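PDB 3F5B: aminoglycoside N(6')acetyltransferase from Legionella pneumophila subsp. pneumophila, which probably transfers an acetyl group from acetyl-CoA to an amino group of its substrate, perhaps an aminoglycoside. Local coordinates for residues E88-F100 with F119-N133. Residues are numbered along the deposited sequence; the frame is centred on the assembly and turned at random.
With CHX (cyclohexane), chain D.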
loop_
_atom_site.group_PDB
_atom_site.type_symbol
_atom_site.label_atom_id
_atom_site.label_comp_id
_atom_site.label_asym_id
_atom_site.label_seq_id
_atom_site.Cartn_x
_atom_site.Cartn_y
_atom_site.Cartn_z
ATOM N N GLU A 88 5.634 3.087 -21.592
ATOM C CA GLU A 88 5.688 4.508 -21.210
ATOM C C GLU A 88 6.941 4.962 -20.467
ATOM O O GLU A 88 8.067 4.758 -20.937
ATOM C CB GLU A 88 4.437 4.888 -20.393
ATOM C CG GLU A 88 3.320 5.600 -21.185
ATOM C CD GLU A 88 2.345 4.645 -21.886
ATOM O OE1 GLU A 88 2.733 4.015 -22.900
ATOM O OE2 GLU A 88 1.179 4.541 -21.430
ATOM N N GLU A 89 6.727 5.595 -19.314
ATOM C CA GLU A 89 7.810 6.048 -18.442
ATOM C C GLU A 89 8.282 4.905 -17.562
ATOM O O GLU A 89 9.266 5.040 -16.826
ATOM C CB GLU A 89 7.341 7.216 -17.573
ATOM C CG GLU A 89 5.940 7.016 -17.031
ATOM C CD GLU A 89 5.370 8.238 -16.335
ATOM O OE1 GLU A 89 6.109 8.910 -15.576
ATOM O OE2 GLU A 89 4.162 8.510 -16.538
ATOM N N TYR A 90 7.569 3.782 -17.646
ATOM C CA TYR A 90 7.892 2.614 -16.851
ATOM C C TYR A 90 8.237 1.462 -17.757
ATOM O O TYR A 90 7.388 0.626 -18.049
ATOM C CB TYR A 90 6.741 2.271 -15.904
ATOM C CG TYR A 90 6.384 3.435 -15.027
ATOM C CD1 TYR A 90 7.325 3.979 -14.153
ATOM C CD2 TYR A 90 5.119 4.013 -15.086
ATOM C CE1 TYR A 90 7.017 5.057 -13.360
ATOM C CE2 TYR A 90 4.794 5.097 -14.292
ATOM C CZ TYR A 90 5.751 5.616 -13.438
ATOM O OH TYR A 90 5.442 6.692 -12.643
ATOM N N PRO A 91 9.501 1.420 -18.215
ATOM C CA PRO A 91 9.923 0.421 -19.189
ATOM C C PRO A 91 10.132 -0.940 -18.540
ATOM O O PRO A 91 10.113 -1.962 -19.214
ATOM C CB PRO A 91 11.242 0.983 -19.721
ATOM C CG PRO A 91 11.747 1.899 -18.658
ATOM C CD PRO A 91 10.632 2.220 -17.712
ATOM N N ASP A 92 10.329 -0.940 -17.230
ATOM C CA ASP A 92 10.445 -2.171 -16.476
ATOM C C ASP A 92 9.134 -2.396 -15.727
ATOM O O ASP A 92 8.999 -3.348 -14.956
ATOM C CB ASP A 92 11.636 -2.089 -15.520
ATOM C CG ASP A 92 12.900 -1.600 -16.212
ATOM O OD1 ASP A 92 13.801 -2.430 -16.436
ATOM O OD2 ASP A 92 12.980 -0.396 -16.552
ATOM N N GLY A 93 8.166 -1.522 -15.989
ATOM C CA GLY A 93 6.867 -1.584 -15.337
ATOM C C GLY A 93 6.874 -0.901 -13.974
ATOM O O GLY A 93 7.769 -0.098 -13.654
ATOM N N ALA A 94 5.873 -1.219 -13.164
ATOM C CA ALA A 94 5.749 -0.620 -11.840
ATOM C C ALA A 94 4.617 -1.279 -11.052
ATOM O O ALA A 94 3.670 -1.817 -11.638
ATOM C CB ALA A 94 5.510 0.875 -11.963
ATOM N N VAL A 95 4.718 -1.243 -9.726
ATOM C CA VAL A 95 3.616 -1.691 -8.862
ATOM C C VAL A 95 3.008 -0.480 -8.158
ATOM O O VAL A 95 3.730 0.383 -7.657
ATOM C CB VAL A 95 4.057 -2.784 -7.833
ATOM C CG1 VAL A 95 5.103 -2.261 -6.874
ATOM C CG2 VAL A 95 2.868 -3.313 -7.048
ATOM N N THR A 96 1.687 -0.411 -8.134
ATOM C CA THR A 96 0.993 0.662 -7.428
ATOM C C THR A 96 0.503 0.074 -6.108
ATOM O O THR A 96 -0.073 -1.017 -6.102
ATOM C CB THR A 96 -0.202 1.217 -8.242
ATOM O OG1 THR A 96 0.272 1.684 -9.514
ATOM C CG2 THR A 96 -0.907 2.382 -7.485
ATOM N N LEU A 97 0.756 0.803 -5.018
ATOM C CA LEU A 97 0.448 0.381 -3.662
ATOM C C LEU A 97 -0.618 1.277 -3.025
ATOM O O LEU A 97 -0.580 2.511 -3.142
ATOM C CB LEU A 97 1.727 0.412 -2.801
ATOM C CG LEU A 97 1.665 0.003 -1.337
ATOM C CD1 LEU A 97 1.202 -1.492 -1.199
ATOM C CD2 LEU A 97 3.062 0.243 -0.731
ATOM N N ASP A 98 -1.577 0.637 -2.363
ATOM C CA ASP A 98 -2.478 1.319 -1.442
ATOM C C ASP A 98 -2.335 0.633 -0.116
ATOM O O ASP A 98 -2.315 -0.609 -0.067
ATOM C CB ASP A 98 -3.903 1.092 -1.848
ATOM C CG ASP A 98 -4.448 2.191 -2.670
ATOM O OD1 ASP A 98 -5.145 3.054 -2.071
ATOM O OD2 ASP A 98 -4.215 2.170 -3.904
ATOM N N LEU A 99 -2.288 1.409 0.963
ATOM C CA LEU A 99 -2.183 0.779 2.276
ATOM C C LEU A 99 -3.005 1.481 3.343
ATOM O O LEU A 99 -3.217 2.709 3.283
ATOM C CB LEU A 99 -0.719 0.630 2.695
ATOM C CG LEU A 99 0.062 1.906 2.959
ATOM C CD1 LEU A 99 0.111 2.160 4.467
ATOM C CD2 LEU A 99 1.496 1.838 2.406
ATOM N N PHE A 100 -3.418 0.686 4.322
ATOM C CA PHE A 100 -4.292 1.108 5.380
ATOM C C PHE A 100 -3.807 0.482 6.675
ATOM O O PHE A 100 -3.866 -0.758 6.848
ATOM C CB PHE A 100 -5.733 0.656 5.068
ATOM C CG PHE A 100 -6.212 1.078 3.693
ATOM C CD1 PHE A 100 -6.808 2.336 3.503
ATOM C CD2 PHE A 100 -6.062 0.234 2.599
ATOM C CE1 PHE A 100 -7.234 2.753 2.241
ATOM C CE2 PHE A 100 -6.490 0.639 1.315
ATOM C CZ PHE A 100 -7.091 1.913 1.148
ATOM N N PHE A 119 7.425 -4.796 3.441
ATOM C CA PHE A 119 6.485 -5.309 2.433
ATOM C C PHE A 119 7.109 -5.329 1.034
ATOM O O PHE A 119 7.061 -6.356 0.322
ATOM C CB PHE A 119 5.211 -4.495 2.453
ATOM C CG PHE A 119 4.191 -4.907 1.415
ATOM C CD1 PHE A 119 3.546 -6.150 1.483
ATOM C CD2 PHE A 119 3.866 -4.040 0.380
ATOM C CE1 PHE A 119 2.589 -6.522 0.516
ATOM C CE2 PHE A 119 2.901 -4.406 -0.597
ATOM C CZ PHE A 119 2.267 -5.640 -0.523
ATOM N N ILE A 120 7.708 -4.200 0.650
ATOM C CA ILE A 120 8.348 -4.103 -0.665
ATOM C C ILE A 120 9.466 -5.123 -0.822
ATOM O O ILE A 120 9.527 -5.802 -1.850
ATOM C CB ILE A 120 8.899 -2.679 -0.952
ATOM C CG1 ILE A 120 7.724 -1.717 -1.050
ATOM C CG2 ILE A 120 9.724 -2.675 -2.284
ATOM C CD1 ILE A 120 8.102 -0.237 -0.870
ATOM N N LEU A 121 10.350 -5.231 0.180
ATOM C CA LEU A 121 11.418 -6.200 0.122
ATOM C C LEU A 121 10.987 -7.663 0.206
ATOM O O LEU A 121 11.649 -8.529 -0.377
ATOM C CB LEU A 121 12.532 -5.899 1.155
ATOM C CG LEU A 121 13.141 -4.496 1.046
ATOM C CD1 LEU A 121 14.045 -4.209 2.210
ATOM C CD2 LEU A 121 13.903 -4.312 -0.300
ATOM N N SER A 122 9.912 -7.940 0.934
ATOM C CA SER A 122 9.399 -9.311 1.088
ATOM C C SER A 122 8.589 -9.801 -0.124
ATOM O O SER A 122 8.595 -10.994 -0.421
ATOM C CB SER A 122 8.461 -9.409 2.322
ATOM O OG SER A 122 9.193 -9.160 3.522
ATOM N N GLN A 123 7.874 -8.882 -0.779
ATOM C CA GLN A 123 6.920 -9.245 -1.852
ATOM C C GLN A 123 7.268 -8.671 -3.240
ATOM O O GLN A 123 6.736 -9.112 -4.267
ATOM C CB GLN A 123 5.483 -8.844 -1.450
ATOM C CG GLN A 123 4.940 -9.515 -0.144
ATOM C CD GLN A 123 4.934 -11.032 -0.203
ATOM O OE1 GLN A 123 4.910 -11.623 -1.278
ATOM N NE2 GLN A 123 5.019 -11.668 0.949
ATOM N N PHE A 124 8.155 -7.683 -3.291
ATOM C CA PHE A 124 8.405 -7.030 -4.578
ATOM C C PHE A 124 9.864 -6.700 -4.763
ATOM O O PHE A 124 10.197 -5.723 -5.413
ATOM C CB PHE A 124 7.519 -5.779 -4.707
ATOM C CG PHE A 124 6.043 -6.104 -4.751
ATOM C CD1 PHE A 124 5.461 -6.526 -5.945
ATOM C CD2 PHE A 124 5.259 -6.035 -3.603
ATOM C CE1 PHE A 124 4.094 -6.848 -6.011
ATOM C CE2 PHE A 124 3.891 -6.377 -3.638
ATOM C CZ PHE A 124 3.308 -6.787 -4.850
ATOM N N SER A 125 10.732 -7.531 -4.199
ATOM C CA SER A 125 12.167 -7.297 -4.262
ATOM C C SER A 125 12.722 -7.270 -5.697
ATOM O O SER A 125 13.768 -6.676 -5.957
ATOM C CB SER A 125 12.898 -8.354 -3.432
ATOM O OG SER A 125 12.834 -9.602 -4.103
ATOM N N ASP A 126 12.013 -7.945 -6.589
ATOM C CA ASP A 126 12.291 -8.084 -8.024
ATOM C C ASP A 126 11.684 -6.939 -8.865
ATOM O O ASP A 126 11.901 -6.843 -10.072
ATOM C CB ASP A 126 11.595 -9.372 -8.449
ATOM C CG ASP A 126 10.239 -9.542 -7.730
ATOM O OD1 ASP A 126 9.484 -8.538 -7.584
ATOM O OD2 ASP A 126 9.942 -10.664 -7.285
ATOM N N THR A 127 10.885 -6.097 -8.229
ATOM C CA THR A 127 10.227 -4.993 -8.907
ATOM C C THR A 127 11.144 -3.758 -8.921
ATOM O O THR A 127 11.966 -3.581 -8.020
ATOM C CB THR A 127 8.876 -4.738 -8.200
ATOM O OG1 THR A 127 8.050 -5.889 -8.382
ATOM C CG2 THR A 127 8.164 -3.508 -8.734
ATOM N N LYS A 128 11.027 -2.918 -9.942
ATOM C CA LYS A 128 11.893 -1.732 -10.040
ATOM C C LYS A 128 11.355 -0.512 -9.303
ATOM O O LYS A 128 12.092 0.214 -8.663
ATOM C CB LYS A 128 12.147 -1.370 -11.510
ATOM C CG LYS A 128 13.433 -1.938 -12.085
ATOM C CD LYS A 128 13.479 -3.465 -12.011
ATOM C CE LYS A 128 14.861 -3.947 -11.579
ATOM N NZ LYS A 128 15.102 -3.620 -10.132
ATOM N N ILE A 129 10.050 -0.300 -9.395
ATOM C CA ILE A 129 9.425 0.980 -9.043
ATOM C C ILE A 129 8.132 0.693 -8.307
ATOM O O ILE A 129 7.371 -0.170 -8.745
ATOM C CB ILE A 129 9.104 1.788 -10.358
ATOM C CG1 ILE A 129 10.379 2.009 -11.185
ATOM C CG2 ILE A 129 8.350 3.117 -10.065
ATOM C CD1 ILE A 129 11.395 2.909 -10.499
ATOM N N VAL A 130 7.919 1.376 -7.175
ATOM C CA VAL A 130 6.632 1.371 -6.473
ATOM C C VAL A 130 6.017 2.763 -6.577
ATOM O O VAL A 130 6.707 3.769 -6.418
ATOM C CB VAL A 130 6.740 0.984 -4.944
ATOM C CG1 VAL A 130 5.342 1.019 -4.271
ATOM C CG2 VAL A 130 7.380 -0.389 -4.782
ATOM N N LEU A 131 4.715 2.809 -6.839
ATOM C CA LEU A 131 3.986 4.070 -6.884
ATOM C C LEU A 131 2.950 4.085 -5.787
ATOM O O LEU A 131 2.291 3.074 -5.536
ATOM C CB LEU A 131 3.300 4.254 -8.237
ATOM C CG LEU A 131 4.211 4.213 -9.466
ATOM C CD1 LEU A 131 3.362 4.113 -10.729
ATOM C CD2 LEU A 131 5.135 5.432 -9.506
ATOM N N ILE A 132 2.816 5.246 -5.142
ATOM C CA ILE A 132 1.751 5.504 -4.170
ATOM C C ILE A 132 1.109 6.868 -4.415
ATOM O O ILE A 132 1.783 7.810 -4.857
ATOM C CB ILE A 132 2.257 5.325 -2.711
ATOM C CG1 ILE A 132 1.088 5.067 -1.767
ATOM C CG2 ILE A 132 3.159 6.474 -2.266
ATOM C CD1 ILE A 132 1.505 4.214 -0.492
ATOM N N ASN A 133 -0.192 6.969 -4.133
ATOM C CA ASN A 133 -0.984 8.101 -4.648
ATOM C C ASN A 133 -1.873 8.792 -3.604
ATOM O O ASN A 133 -3.088 8.764 -3.741
ATOM C CB ASN A 133 -1.852 7.603 -5.808
ATOM C CG ASN A 133 -1.019 7.187 -7.014
ATOM O OD1 ASN A 133 -0.512 8.032 -7.739
ATOM N ND2 ASN A 133 -0.857 5.877 -7.213
HETATM C C1 CHX D . -5.023 6.299 1.160
HETATM C C2 CHX D . -4.491 4.939 1.621
HETATM C C3 CHX D . -3.639 4.270 0.535
HETATM C C4 CHX D . -2.360 5.069 0.257
HETATM C C5 CHX D . -2.549 6.587 0.446
HETATM C C6 CHX D . -4.005 7.067 0.293
HETATM O O HOH W 1 -0.104 4.614 -9.776
HETATM O O HOH W 2 -1.885 4.489 -4.355
#
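Val95 O accepts a hydrogen bond from Leu131 N at 2.7 Å, and the CA-H of Val130 leans on that oxygen. This ties together the parallel strands 94-101 and 129-132, the arms of a beta-alpha-beta crossover in the GNAT fold whose helix, 109-123, covers one sheet face. Leu131 O receives Leu97 N at 2.8 Å with a C=O...N angle of 179°, while Val95 N reaches Ile129 O. Past Leu97 the strands part, and water 2 donates to Leu97 O at 2.7 Å; in GNAT enzymes this parting makes the acetyl-CoA cleft, probably here too. Water 1 joins Thr96 OG1 to Asn133 ND2.

On the helix side, Val95 splits its branches: CG1 lies beside Val130 CG2, and CG2, anti to the backbone N, sits over a face of the Phe124 ring, 4.3 Å from its centroid. Leu97 CD1 meets Phe119 CE2. On the other face, both methyls of Leu131 reach the phenol end of Tyr90, whose OH is hydrogen-bonded to Lys167. Cyclohexane, consistent with a pocket there, touches Asp98, Leu99, Phe100 and Ile132, with Pro134 and Tyr145 completing the site; its C3 lies over one Phe100 face, its C4 4.0 Å from Ile132 CG1.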